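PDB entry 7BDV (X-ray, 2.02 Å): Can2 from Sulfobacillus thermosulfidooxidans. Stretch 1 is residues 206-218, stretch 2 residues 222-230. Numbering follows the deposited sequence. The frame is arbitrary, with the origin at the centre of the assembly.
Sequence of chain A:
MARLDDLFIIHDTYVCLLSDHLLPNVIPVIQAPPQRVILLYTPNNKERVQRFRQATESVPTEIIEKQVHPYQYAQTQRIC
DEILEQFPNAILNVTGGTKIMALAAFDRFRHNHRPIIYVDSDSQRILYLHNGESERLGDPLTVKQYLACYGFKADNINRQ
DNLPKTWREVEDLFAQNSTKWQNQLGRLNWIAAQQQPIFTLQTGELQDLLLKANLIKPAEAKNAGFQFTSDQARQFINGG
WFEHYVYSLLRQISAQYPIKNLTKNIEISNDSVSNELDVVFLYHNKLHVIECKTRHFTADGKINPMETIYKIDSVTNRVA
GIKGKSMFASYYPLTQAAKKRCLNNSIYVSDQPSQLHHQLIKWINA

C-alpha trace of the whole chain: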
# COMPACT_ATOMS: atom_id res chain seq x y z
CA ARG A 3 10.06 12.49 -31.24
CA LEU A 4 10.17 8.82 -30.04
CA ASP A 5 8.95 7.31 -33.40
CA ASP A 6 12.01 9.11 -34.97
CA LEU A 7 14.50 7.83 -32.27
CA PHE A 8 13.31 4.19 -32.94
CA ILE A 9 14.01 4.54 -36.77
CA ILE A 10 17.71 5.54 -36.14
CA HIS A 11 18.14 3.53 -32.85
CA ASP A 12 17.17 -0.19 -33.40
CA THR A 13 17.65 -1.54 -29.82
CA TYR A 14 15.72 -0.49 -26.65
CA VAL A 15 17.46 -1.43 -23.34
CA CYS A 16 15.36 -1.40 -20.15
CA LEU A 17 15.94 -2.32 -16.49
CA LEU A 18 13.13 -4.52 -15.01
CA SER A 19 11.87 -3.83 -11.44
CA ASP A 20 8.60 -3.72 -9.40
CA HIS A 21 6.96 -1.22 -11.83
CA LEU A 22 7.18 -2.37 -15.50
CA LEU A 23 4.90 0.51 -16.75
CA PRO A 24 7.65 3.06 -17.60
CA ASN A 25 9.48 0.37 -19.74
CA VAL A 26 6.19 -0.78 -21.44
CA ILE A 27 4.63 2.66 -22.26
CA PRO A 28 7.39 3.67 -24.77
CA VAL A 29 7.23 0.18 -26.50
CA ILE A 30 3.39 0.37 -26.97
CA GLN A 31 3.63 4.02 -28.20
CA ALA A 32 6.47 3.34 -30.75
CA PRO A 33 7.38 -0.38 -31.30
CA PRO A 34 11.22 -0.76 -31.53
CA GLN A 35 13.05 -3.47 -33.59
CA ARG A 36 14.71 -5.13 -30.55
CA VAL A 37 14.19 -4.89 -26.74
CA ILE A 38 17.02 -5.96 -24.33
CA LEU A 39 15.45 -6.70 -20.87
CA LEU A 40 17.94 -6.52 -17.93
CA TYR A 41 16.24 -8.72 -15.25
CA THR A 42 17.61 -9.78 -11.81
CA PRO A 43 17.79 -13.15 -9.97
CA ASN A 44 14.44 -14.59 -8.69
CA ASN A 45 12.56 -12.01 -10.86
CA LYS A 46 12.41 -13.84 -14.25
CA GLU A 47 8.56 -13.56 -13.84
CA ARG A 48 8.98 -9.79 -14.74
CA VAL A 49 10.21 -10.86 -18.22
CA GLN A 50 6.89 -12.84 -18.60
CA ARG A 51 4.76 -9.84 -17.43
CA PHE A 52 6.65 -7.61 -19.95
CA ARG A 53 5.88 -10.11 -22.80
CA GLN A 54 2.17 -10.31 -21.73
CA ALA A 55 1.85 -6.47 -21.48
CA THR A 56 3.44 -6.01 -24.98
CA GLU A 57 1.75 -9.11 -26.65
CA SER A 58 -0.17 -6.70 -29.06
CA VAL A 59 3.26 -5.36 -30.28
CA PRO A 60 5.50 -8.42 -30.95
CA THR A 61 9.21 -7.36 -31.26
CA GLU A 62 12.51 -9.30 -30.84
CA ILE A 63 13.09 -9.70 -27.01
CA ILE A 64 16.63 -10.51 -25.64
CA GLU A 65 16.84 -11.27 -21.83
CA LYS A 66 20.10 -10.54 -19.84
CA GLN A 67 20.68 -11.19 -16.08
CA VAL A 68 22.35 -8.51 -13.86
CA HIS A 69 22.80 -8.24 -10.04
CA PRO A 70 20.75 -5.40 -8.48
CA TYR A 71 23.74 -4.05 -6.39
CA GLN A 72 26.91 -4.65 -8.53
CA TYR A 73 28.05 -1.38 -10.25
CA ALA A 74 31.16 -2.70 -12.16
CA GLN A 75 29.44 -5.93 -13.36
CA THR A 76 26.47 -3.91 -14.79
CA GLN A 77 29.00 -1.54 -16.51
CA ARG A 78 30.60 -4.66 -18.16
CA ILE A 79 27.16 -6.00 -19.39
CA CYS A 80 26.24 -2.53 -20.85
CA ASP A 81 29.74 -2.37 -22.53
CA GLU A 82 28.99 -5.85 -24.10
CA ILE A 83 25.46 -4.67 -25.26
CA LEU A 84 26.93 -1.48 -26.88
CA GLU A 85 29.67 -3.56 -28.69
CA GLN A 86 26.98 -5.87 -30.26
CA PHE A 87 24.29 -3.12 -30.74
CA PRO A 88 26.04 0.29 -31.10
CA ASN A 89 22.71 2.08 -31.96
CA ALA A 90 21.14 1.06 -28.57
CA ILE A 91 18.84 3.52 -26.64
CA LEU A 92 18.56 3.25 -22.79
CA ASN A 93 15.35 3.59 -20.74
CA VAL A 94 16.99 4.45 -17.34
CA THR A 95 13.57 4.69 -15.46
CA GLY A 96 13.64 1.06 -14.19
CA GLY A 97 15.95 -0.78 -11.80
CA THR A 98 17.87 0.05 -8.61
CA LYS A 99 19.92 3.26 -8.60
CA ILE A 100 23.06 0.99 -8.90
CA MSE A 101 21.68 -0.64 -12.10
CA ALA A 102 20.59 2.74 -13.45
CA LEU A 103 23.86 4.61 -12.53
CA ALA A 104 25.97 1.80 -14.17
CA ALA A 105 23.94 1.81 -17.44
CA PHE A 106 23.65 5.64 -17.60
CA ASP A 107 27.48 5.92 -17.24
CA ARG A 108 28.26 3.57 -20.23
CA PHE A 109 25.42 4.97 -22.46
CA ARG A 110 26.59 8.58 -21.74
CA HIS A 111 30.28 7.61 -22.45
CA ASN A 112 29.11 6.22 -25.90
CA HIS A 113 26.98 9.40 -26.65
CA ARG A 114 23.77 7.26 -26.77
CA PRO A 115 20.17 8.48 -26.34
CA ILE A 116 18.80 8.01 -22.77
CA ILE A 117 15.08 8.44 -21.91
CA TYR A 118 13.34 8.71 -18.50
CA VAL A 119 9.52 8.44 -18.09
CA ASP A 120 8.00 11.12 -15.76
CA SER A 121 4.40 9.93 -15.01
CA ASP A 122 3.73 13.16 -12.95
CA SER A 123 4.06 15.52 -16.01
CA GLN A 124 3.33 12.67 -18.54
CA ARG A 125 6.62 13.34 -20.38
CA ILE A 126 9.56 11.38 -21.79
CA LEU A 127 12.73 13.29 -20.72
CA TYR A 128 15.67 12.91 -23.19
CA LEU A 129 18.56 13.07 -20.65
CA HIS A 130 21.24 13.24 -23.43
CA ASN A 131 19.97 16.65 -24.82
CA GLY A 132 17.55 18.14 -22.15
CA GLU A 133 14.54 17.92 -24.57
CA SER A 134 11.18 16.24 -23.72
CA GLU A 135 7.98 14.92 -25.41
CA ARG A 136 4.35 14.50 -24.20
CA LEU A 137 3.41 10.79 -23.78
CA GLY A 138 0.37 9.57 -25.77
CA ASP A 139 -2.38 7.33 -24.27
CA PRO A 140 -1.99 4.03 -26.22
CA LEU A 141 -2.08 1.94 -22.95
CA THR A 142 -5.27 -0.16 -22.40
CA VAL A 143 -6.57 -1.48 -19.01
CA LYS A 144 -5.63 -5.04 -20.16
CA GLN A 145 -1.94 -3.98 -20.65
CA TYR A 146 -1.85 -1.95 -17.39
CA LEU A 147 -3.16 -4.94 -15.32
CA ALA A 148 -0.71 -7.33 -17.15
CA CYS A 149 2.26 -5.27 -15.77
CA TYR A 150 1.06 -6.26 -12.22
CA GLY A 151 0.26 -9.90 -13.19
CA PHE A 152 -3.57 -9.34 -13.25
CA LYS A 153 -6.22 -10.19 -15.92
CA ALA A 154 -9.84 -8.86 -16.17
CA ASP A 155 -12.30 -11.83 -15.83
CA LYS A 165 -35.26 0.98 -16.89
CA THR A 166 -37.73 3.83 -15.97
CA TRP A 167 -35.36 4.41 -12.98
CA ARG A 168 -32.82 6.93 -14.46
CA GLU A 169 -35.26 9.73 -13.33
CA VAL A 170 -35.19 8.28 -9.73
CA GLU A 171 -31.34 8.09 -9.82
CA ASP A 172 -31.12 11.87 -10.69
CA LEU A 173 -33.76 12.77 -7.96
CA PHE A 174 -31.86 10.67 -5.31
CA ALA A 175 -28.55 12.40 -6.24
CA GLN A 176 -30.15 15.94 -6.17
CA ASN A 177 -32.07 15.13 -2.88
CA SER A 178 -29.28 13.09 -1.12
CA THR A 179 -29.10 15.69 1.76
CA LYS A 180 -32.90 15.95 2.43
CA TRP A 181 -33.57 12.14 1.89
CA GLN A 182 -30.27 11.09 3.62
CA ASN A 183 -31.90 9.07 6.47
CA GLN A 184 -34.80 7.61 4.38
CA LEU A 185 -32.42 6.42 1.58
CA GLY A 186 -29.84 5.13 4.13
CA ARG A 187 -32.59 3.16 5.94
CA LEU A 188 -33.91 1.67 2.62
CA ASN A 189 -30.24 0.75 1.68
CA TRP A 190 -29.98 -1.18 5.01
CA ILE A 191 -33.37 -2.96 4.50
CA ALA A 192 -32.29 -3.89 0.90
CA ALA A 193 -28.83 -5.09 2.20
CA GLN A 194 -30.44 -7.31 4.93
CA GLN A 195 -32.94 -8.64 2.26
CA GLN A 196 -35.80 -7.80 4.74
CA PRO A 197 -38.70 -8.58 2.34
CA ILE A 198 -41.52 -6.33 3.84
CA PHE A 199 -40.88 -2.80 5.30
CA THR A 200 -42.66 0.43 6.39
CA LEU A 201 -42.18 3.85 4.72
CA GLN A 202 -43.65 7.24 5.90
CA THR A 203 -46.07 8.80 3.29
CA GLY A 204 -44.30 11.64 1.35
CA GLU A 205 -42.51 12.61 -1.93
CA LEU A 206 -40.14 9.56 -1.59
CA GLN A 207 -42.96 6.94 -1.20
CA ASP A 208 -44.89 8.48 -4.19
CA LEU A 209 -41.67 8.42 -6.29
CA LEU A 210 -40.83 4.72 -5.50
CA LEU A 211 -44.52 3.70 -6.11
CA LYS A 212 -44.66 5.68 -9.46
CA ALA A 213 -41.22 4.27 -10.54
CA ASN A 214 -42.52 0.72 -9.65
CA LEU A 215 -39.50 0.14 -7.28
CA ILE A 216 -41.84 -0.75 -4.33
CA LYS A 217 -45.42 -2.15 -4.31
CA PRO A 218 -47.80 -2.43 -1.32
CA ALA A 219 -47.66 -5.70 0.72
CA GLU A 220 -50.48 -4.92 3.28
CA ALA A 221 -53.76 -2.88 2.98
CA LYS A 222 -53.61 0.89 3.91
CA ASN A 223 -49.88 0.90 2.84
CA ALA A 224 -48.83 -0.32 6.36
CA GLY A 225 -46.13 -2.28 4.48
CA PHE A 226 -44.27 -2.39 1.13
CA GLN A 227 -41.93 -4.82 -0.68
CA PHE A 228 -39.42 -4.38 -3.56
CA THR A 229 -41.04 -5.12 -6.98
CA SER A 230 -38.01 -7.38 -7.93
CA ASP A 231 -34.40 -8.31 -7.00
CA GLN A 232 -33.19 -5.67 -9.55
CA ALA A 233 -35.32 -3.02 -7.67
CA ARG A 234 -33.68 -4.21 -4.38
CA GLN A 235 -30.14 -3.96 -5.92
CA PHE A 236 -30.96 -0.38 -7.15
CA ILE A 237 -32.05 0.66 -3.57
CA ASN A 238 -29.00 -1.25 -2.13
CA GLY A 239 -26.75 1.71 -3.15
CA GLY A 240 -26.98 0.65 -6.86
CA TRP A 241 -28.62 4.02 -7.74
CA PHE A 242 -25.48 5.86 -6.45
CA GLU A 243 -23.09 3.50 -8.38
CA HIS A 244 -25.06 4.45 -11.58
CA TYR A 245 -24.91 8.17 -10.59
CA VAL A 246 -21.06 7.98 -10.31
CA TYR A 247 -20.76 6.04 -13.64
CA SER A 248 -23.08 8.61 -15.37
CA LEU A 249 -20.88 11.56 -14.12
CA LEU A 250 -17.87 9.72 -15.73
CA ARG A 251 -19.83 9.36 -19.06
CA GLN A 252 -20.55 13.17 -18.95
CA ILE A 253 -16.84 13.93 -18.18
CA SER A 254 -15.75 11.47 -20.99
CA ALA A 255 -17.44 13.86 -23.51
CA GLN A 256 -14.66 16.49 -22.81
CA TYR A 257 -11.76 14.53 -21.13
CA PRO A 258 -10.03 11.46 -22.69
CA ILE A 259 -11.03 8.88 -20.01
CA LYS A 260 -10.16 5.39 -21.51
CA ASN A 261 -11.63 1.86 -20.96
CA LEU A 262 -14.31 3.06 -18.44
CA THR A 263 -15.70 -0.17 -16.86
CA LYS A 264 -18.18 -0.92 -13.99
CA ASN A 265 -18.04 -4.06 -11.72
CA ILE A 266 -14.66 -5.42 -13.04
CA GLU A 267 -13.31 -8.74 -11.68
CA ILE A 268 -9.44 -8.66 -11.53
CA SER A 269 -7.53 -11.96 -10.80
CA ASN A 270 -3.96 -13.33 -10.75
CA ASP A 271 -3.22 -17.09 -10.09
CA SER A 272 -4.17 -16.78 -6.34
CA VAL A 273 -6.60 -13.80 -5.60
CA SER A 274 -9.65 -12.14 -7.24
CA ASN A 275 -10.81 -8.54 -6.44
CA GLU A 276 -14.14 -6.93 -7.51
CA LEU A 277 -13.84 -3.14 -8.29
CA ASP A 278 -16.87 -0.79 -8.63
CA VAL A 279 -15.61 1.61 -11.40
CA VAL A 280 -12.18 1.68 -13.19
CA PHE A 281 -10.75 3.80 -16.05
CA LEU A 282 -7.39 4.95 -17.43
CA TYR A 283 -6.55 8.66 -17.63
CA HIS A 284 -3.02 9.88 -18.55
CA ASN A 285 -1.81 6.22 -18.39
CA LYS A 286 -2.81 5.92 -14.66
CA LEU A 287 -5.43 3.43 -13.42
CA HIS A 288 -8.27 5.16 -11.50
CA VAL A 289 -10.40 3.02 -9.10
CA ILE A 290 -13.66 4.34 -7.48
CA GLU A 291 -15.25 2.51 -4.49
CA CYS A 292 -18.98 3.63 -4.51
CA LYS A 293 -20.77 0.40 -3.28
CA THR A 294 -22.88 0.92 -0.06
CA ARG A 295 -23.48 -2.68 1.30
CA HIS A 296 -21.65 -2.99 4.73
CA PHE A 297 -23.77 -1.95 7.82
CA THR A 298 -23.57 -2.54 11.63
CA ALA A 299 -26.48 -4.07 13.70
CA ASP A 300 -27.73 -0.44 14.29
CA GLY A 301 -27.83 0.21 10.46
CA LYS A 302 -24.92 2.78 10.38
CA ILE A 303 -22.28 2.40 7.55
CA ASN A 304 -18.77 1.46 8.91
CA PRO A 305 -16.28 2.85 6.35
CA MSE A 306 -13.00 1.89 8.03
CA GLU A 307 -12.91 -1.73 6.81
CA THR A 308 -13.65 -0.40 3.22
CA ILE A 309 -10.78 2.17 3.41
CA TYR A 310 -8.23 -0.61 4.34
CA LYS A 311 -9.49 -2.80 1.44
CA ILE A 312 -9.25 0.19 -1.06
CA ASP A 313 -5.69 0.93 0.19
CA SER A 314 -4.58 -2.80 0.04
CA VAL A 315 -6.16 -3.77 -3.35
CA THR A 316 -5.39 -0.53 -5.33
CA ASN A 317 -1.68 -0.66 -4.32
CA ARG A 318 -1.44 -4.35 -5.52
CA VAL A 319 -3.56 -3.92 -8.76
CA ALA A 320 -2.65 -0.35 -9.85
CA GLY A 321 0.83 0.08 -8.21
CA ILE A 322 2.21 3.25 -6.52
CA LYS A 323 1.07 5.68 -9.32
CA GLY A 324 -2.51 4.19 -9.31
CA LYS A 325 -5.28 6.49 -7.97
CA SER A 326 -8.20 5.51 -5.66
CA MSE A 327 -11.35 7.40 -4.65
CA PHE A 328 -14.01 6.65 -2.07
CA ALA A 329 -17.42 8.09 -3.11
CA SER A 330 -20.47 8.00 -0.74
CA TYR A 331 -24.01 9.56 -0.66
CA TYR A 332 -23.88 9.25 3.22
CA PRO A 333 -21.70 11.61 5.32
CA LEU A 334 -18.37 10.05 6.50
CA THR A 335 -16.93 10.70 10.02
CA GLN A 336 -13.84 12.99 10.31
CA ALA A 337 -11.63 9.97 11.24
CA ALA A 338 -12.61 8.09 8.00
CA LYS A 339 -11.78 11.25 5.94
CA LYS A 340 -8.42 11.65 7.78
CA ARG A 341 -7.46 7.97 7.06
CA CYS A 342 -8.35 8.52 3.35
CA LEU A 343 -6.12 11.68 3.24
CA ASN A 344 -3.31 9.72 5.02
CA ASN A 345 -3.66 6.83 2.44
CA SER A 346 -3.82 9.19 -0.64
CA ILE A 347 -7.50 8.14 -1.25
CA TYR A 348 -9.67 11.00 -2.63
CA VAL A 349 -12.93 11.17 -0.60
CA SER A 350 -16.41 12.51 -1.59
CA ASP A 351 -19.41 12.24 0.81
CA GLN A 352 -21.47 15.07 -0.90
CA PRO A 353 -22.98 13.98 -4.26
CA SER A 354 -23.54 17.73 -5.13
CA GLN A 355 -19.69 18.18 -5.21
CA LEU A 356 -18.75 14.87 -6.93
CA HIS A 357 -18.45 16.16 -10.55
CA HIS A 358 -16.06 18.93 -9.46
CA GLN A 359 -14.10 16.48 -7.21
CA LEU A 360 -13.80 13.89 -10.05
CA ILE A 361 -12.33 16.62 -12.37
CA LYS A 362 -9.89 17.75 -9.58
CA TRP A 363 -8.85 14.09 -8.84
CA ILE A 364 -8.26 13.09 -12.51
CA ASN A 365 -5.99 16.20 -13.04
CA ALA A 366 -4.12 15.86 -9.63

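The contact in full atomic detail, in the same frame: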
# COMPACT_ATOMS: atom_id res chain seq x y z
N LEU A 206 -41.03 10.73 -1.32
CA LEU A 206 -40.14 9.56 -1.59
C LEU A 206 -41.01 8.33 -1.87
O LEU A 206 -40.72 7.62 -2.86
CB LEU A 206 -39.17 9.34 -0.43
CG LEU A 206 -38.16 8.20 -0.63
CD1 LEU A 206 -37.45 8.33 -1.98
CD2 LEU A 206 -37.14 8.17 0.48
N GLN A 207 -42.02 8.08 -1.05
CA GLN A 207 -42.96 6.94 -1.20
C GLN A 207 -43.69 7.02 -2.54
O GLN A 207 -43.76 5.98 -3.23
CB GLN A 207 -43.98 6.89 -0.06
CG GLN A 207 -44.76 5.58 -0.06
CD GLN A 207 -46.08 5.68 0.64
OE1 GLN A 207 -47.14 5.61 0.01
NE2 GLN A 207 -46.03 5.84 1.96
N ASP A 208 -44.21 8.21 -2.89
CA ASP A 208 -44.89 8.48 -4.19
C ASP A 208 -43.94 8.13 -5.33
O ASP A 208 -44.38 7.42 -6.26
CB ASP A 208 -45.33 9.94 -4.33
CG ASP A 208 -46.37 10.42 -3.33
OD1 ASP A 208 -47.05 9.56 -2.71
OD2 ASP A 208 -46.50 11.65 -3.16
N LEU A 209 -42.70 8.61 -5.24
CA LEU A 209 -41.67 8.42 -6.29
C LEU A 209 -41.41 6.92 -6.51
O LEU A 209 -41.43 6.47 -7.67
CB LEU A 209 -40.40 9.16 -5.87
CG LEU A 209 -39.23 9.13 -6.85
CD1 LEU A 209 -39.65 9.57 -8.25
CD2 LEU A 209 -38.10 10.02 -6.33
N LEU A 210 -41.17 6.17 -5.44
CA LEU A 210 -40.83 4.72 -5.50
C LEU A 210 -42.04 3.93 -6.02
O LEU A 210 -41.83 2.99 -6.81
CB LEU A 210 -40.40 4.25 -4.10
CG LEU A 210 -39.11 4.86 -3.57
CD1 LEU A 210 -38.96 4.54 -2.09
CD2 LEU A 210 -37.91 4.35 -4.34
N LEU A 211 -43.25 4.31 -5.61
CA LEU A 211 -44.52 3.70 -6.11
C LEU A 211 -44.67 3.97 -7.61
O LEU A 211 -44.84 2.99 -8.34
CB LEU A 211 -45.70 4.23 -5.30
CG LEU A 211 -45.88 3.56 -3.92
CD1 LEU A 211 -46.89 4.34 -3.06
CD2 LEU A 211 -46.30 2.09 -4.04
N LYS A 212 -44.52 5.23 -8.04
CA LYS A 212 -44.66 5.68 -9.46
C LYS A 212 -43.59 5.03 -10.34
O LYS A 212 -43.92 4.65 -11.48
CB LYS A 212 -44.56 7.20 -9.58
N ALA A 213 -42.36 4.90 -9.83
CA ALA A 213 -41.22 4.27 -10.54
C ALA A 213 -41.39 2.74 -10.58
O ALA A 213 -40.61 2.11 -11.30
CB ALA A 213 -39.93 4.64 -9.87
N ASN A 214 -42.31 2.18 -9.78
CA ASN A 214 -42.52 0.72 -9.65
C ASN A 214 -41.25 0.08 -9.06
O ASN A 214 -40.84 -1.00 -9.54
CB ASN A 214 -42.93 0.08 -10.99
CG ASN A 214 -43.30 -1.38 -10.84
OD1 ASN A 214 -44.13 -1.72 -10.00
ND2 ASN A 214 -42.68 -2.24 -11.63
N LEU A 215 -40.65 0.70 -8.04
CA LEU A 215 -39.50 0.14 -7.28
C LEU A 215 -40.02 -0.61 -6.05
O LEU A 215 -39.39 -1.62 -5.67
CB LEU A 215 -38.58 1.30 -6.86
CG LEU A 215 -37.61 1.79 -7.92
CD1 LEU A 215 -36.98 3.12 -7.52
CD2 LEU A 215 -36.52 0.77 -8.20
N ILE A 216 -41.08 -0.09 -5.43
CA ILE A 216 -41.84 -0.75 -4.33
C ILE A 216 -43.29 -0.93 -4.79
O ILE A 216 -43.75 -0.17 -5.64
CB ILE A 216 -41.75 0.06 -3.03
CG1 ILE A 216 -42.54 1.38 -3.11
CG2 ILE A 216 -40.29 0.27 -2.65
CD1 ILE A 216 -42.60 2.14 -1.79
N LYS A 217 -43.95 -1.95 -4.23
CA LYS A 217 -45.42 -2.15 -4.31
C LYS A 217 -45.92 -2.41 -2.90
O LYS A 217 -45.16 -2.84 -2.02
CB LYS A 217 -45.78 -3.28 -5.29
CG LYS A 217 -45.20 -4.64 -4.96
CD LYS A 217 -45.55 -5.69 -6.02
N PRO A 218 -47.23 -2.16 -2.64
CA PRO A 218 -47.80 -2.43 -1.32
C PRO A 218 -47.86 -3.93 -1.06
O PRO A 218 -47.94 -4.69 -1.99
CB PRO A 218 -49.17 -1.75 -1.38
CG PRO A 218 -49.52 -1.80 -2.85
CD PRO A 218 -48.21 -1.59 -3.57
N LYS A 222 -53.81 -0.46 3.30
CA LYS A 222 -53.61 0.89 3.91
C LYS A 222 -52.14 1.31 3.81
O LYS A 222 -51.77 2.31 4.47
CB LYS A 222 -54.10 0.90 5.37
N ASN A 223 -51.33 0.61 3.01
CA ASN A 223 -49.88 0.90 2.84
C ASN A 223 -49.20 0.89 4.22
O ASN A 223 -48.42 1.82 4.51
CB ASN A 223 -49.70 2.23 2.09
CG ASN A 223 -49.93 2.13 0.60
OD1 ASN A 223 -50.26 1.07 0.08
ND2 ASN A 223 -49.75 3.24 -0.10
N ALA A 224 -49.49 -0.10 5.05
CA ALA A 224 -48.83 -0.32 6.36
C ALA A 224 -47.51 -1.04 6.09
O ALA A 224 -46.67 -1.10 7.00
CB ALA A 224 -49.70 -1.11 7.30
N GLY A 225 -47.34 -1.56 4.88
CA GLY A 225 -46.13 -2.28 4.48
C GLY A 225 -45.93 -2.26 2.98
O GLY A 225 -46.93 -2.21 2.25
N PHE A 226 -44.67 -2.32 2.55
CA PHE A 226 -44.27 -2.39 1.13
C PHE A 226 -43.21 -3.48 0.97
O PHE A 226 -42.61 -3.91 1.96
CB PHE A 226 -43.71 -1.05 0.66
CG PHE A 226 -44.64 0.12 0.88
CD1 PHE A 226 -45.57 0.46 -0.09
CD2 PHE A 226 -44.58 0.89 2.02
CE1 PHE A 226 -46.42 1.54 0.09
CE2 PHE A 226 -45.44 1.95 2.21
CZ PHE A 226 -46.35 2.28 1.24
N GLN A 227 -43.00 -3.88 -0.27
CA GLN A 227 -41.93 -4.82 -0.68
C GLN A 227 -41.30 -4.28 -1.97
O GLN A 227 -41.98 -3.54 -2.67
CB GLN A 227 -42.51 -6.23 -0.83
CG GLN A 227 -43.56 -6.32 -1.92
CD GLN A 227 -44.29 -7.64 -1.97
OE1 GLN A 227 -43.76 -8.66 -1.53
NE2 GLN A 227 -45.51 -7.63 -2.49
N PHE A 228 -40.07 -4.67 -2.27
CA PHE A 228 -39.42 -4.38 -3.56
C PHE A 228 -40.18 -5.14 -4.65
O PHE A 228 -40.67 -6.24 -4.38
CB PHE A 228 -37.91 -4.67 -3.51
CG PHE A 228 -37.17 -3.80 -2.53
CD1 PHE A 228 -37.12 -2.42 -2.70
CD2 PHE A 228 -36.62 -4.34 -1.38
CE1 PHE A 228 -36.46 -1.62 -1.77
CE2 PHE A 228 -35.98 -3.53 -0.44
CZ PHE A 228 -35.90 -2.18 -0.64
N THR A 229 -40.28 -4.56 -5.84
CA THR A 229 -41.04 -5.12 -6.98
C THR A 229 -40.23 -6.25 -7.64
O THR A 229 -40.82 -6.95 -8.47
CB THR A 229 -41.44 -4.01 -7.96
OG1 THR A 229 -40.23 -3.38 -8.40
CG2 THR A 229 -42.35 -2.98 -7.32
N SER A 230 -38.95 -6.39 -7.30
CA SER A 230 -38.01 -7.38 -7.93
C SER A 230 -36.67 -7.35 -7.21
O SER A 230 -36.44 -6.40 -6.43
CB SER A 230 -37.82 -7.11 -9.42
OG SER A 230 -37.16 -5.87 -9.64

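The shortest polar contact between the two stretches lies where the helix of stretch 1 gives way to a strand. The hydroxyl of T229 donates a hydrogen bond to the backbone carbonyl of N214, with T229 OG1 2.7 Å from N214 O. One residue further on, the backbone takes over: T229 N donates to L215 O at 3.1 Å, with an N-H...O angle of 156°. T229 thus uses both its side chain and its amide to hold two successive carbonyls. N214 is the first residue to leave the helical conformation, and its positive phi belongs to a Schellman motif in which N214 N bonds to L211 O at 3.0 Å and L215 N to L210 O at 2.9 Å. The amides of N214 and L215 bond back into the helix, while their carbonyls accept from T229.

From here the chain runs on as the short strand 216-218, which pairs with strand 226-228 in an antiparallel ladder, the two directions lying 145° apart. K217 and Q227 form the hydrogen-bonded pair. K217 N donates to Q227 O and Q227 N donates to K217 O, each at 3.0 Å and both nearly straight, with angles of 163° and 165°. The reciprocal bonds bring the two acceptors K217 O and Q227 O to 3.3 Å from each other, a proximity that is not itself a bond. On either side of this pair along the ladder, I216 faces F228 and P218 faces F226 as non-hydrogen-bonded pairs, where the CA atoms come closer, 4.4 Å for I216 CA to F228 CA and 4.3 Å for P218 CA to F226 CA. Such proximity favours CA-H...O contacts, and two flank the central pair: I216 CA lies 3.2 Å from Q227 O, and F226 CA lies 3.3 Å from K217 O.

The side chains of K217 and Q227 share one face of the ladder, and their aliphatic portions meet, with K217 CG 3.8 Å from Q227 CG. The lysine is modelled only as far as CD. The T229 methyl packs beside this strand, T229 CG2 approaching I216 C to 3.4 Å, so the residue that anchors the turn also covers the start of the strand.

F226 makes the main apolar contact. I216 CD1 sits over one face of the F226 ring, 4.2 Å from its centroid and 26° off the normal, in a CH-pi arrangement. The helix reaches the same ring: L211 CD2 comes within 4.2 Å of F226 CE1, and Q207 CD within 3.5 Å of F226 CZ. The aromatic side chain thereby ties the strand pair to the preceding helix. F228 contributes less, with F228 CD1 4.2 Å from I216 CG2.

At the periphery, N223 points toward stretch 1. N223 OD1 lies 3.4 Å from P218 CB and N223 ND2 4.3 Å from L211 CD1, contacts of packing rather than polar pairing. Together the two stretches bury 628 Å², summed over both sides.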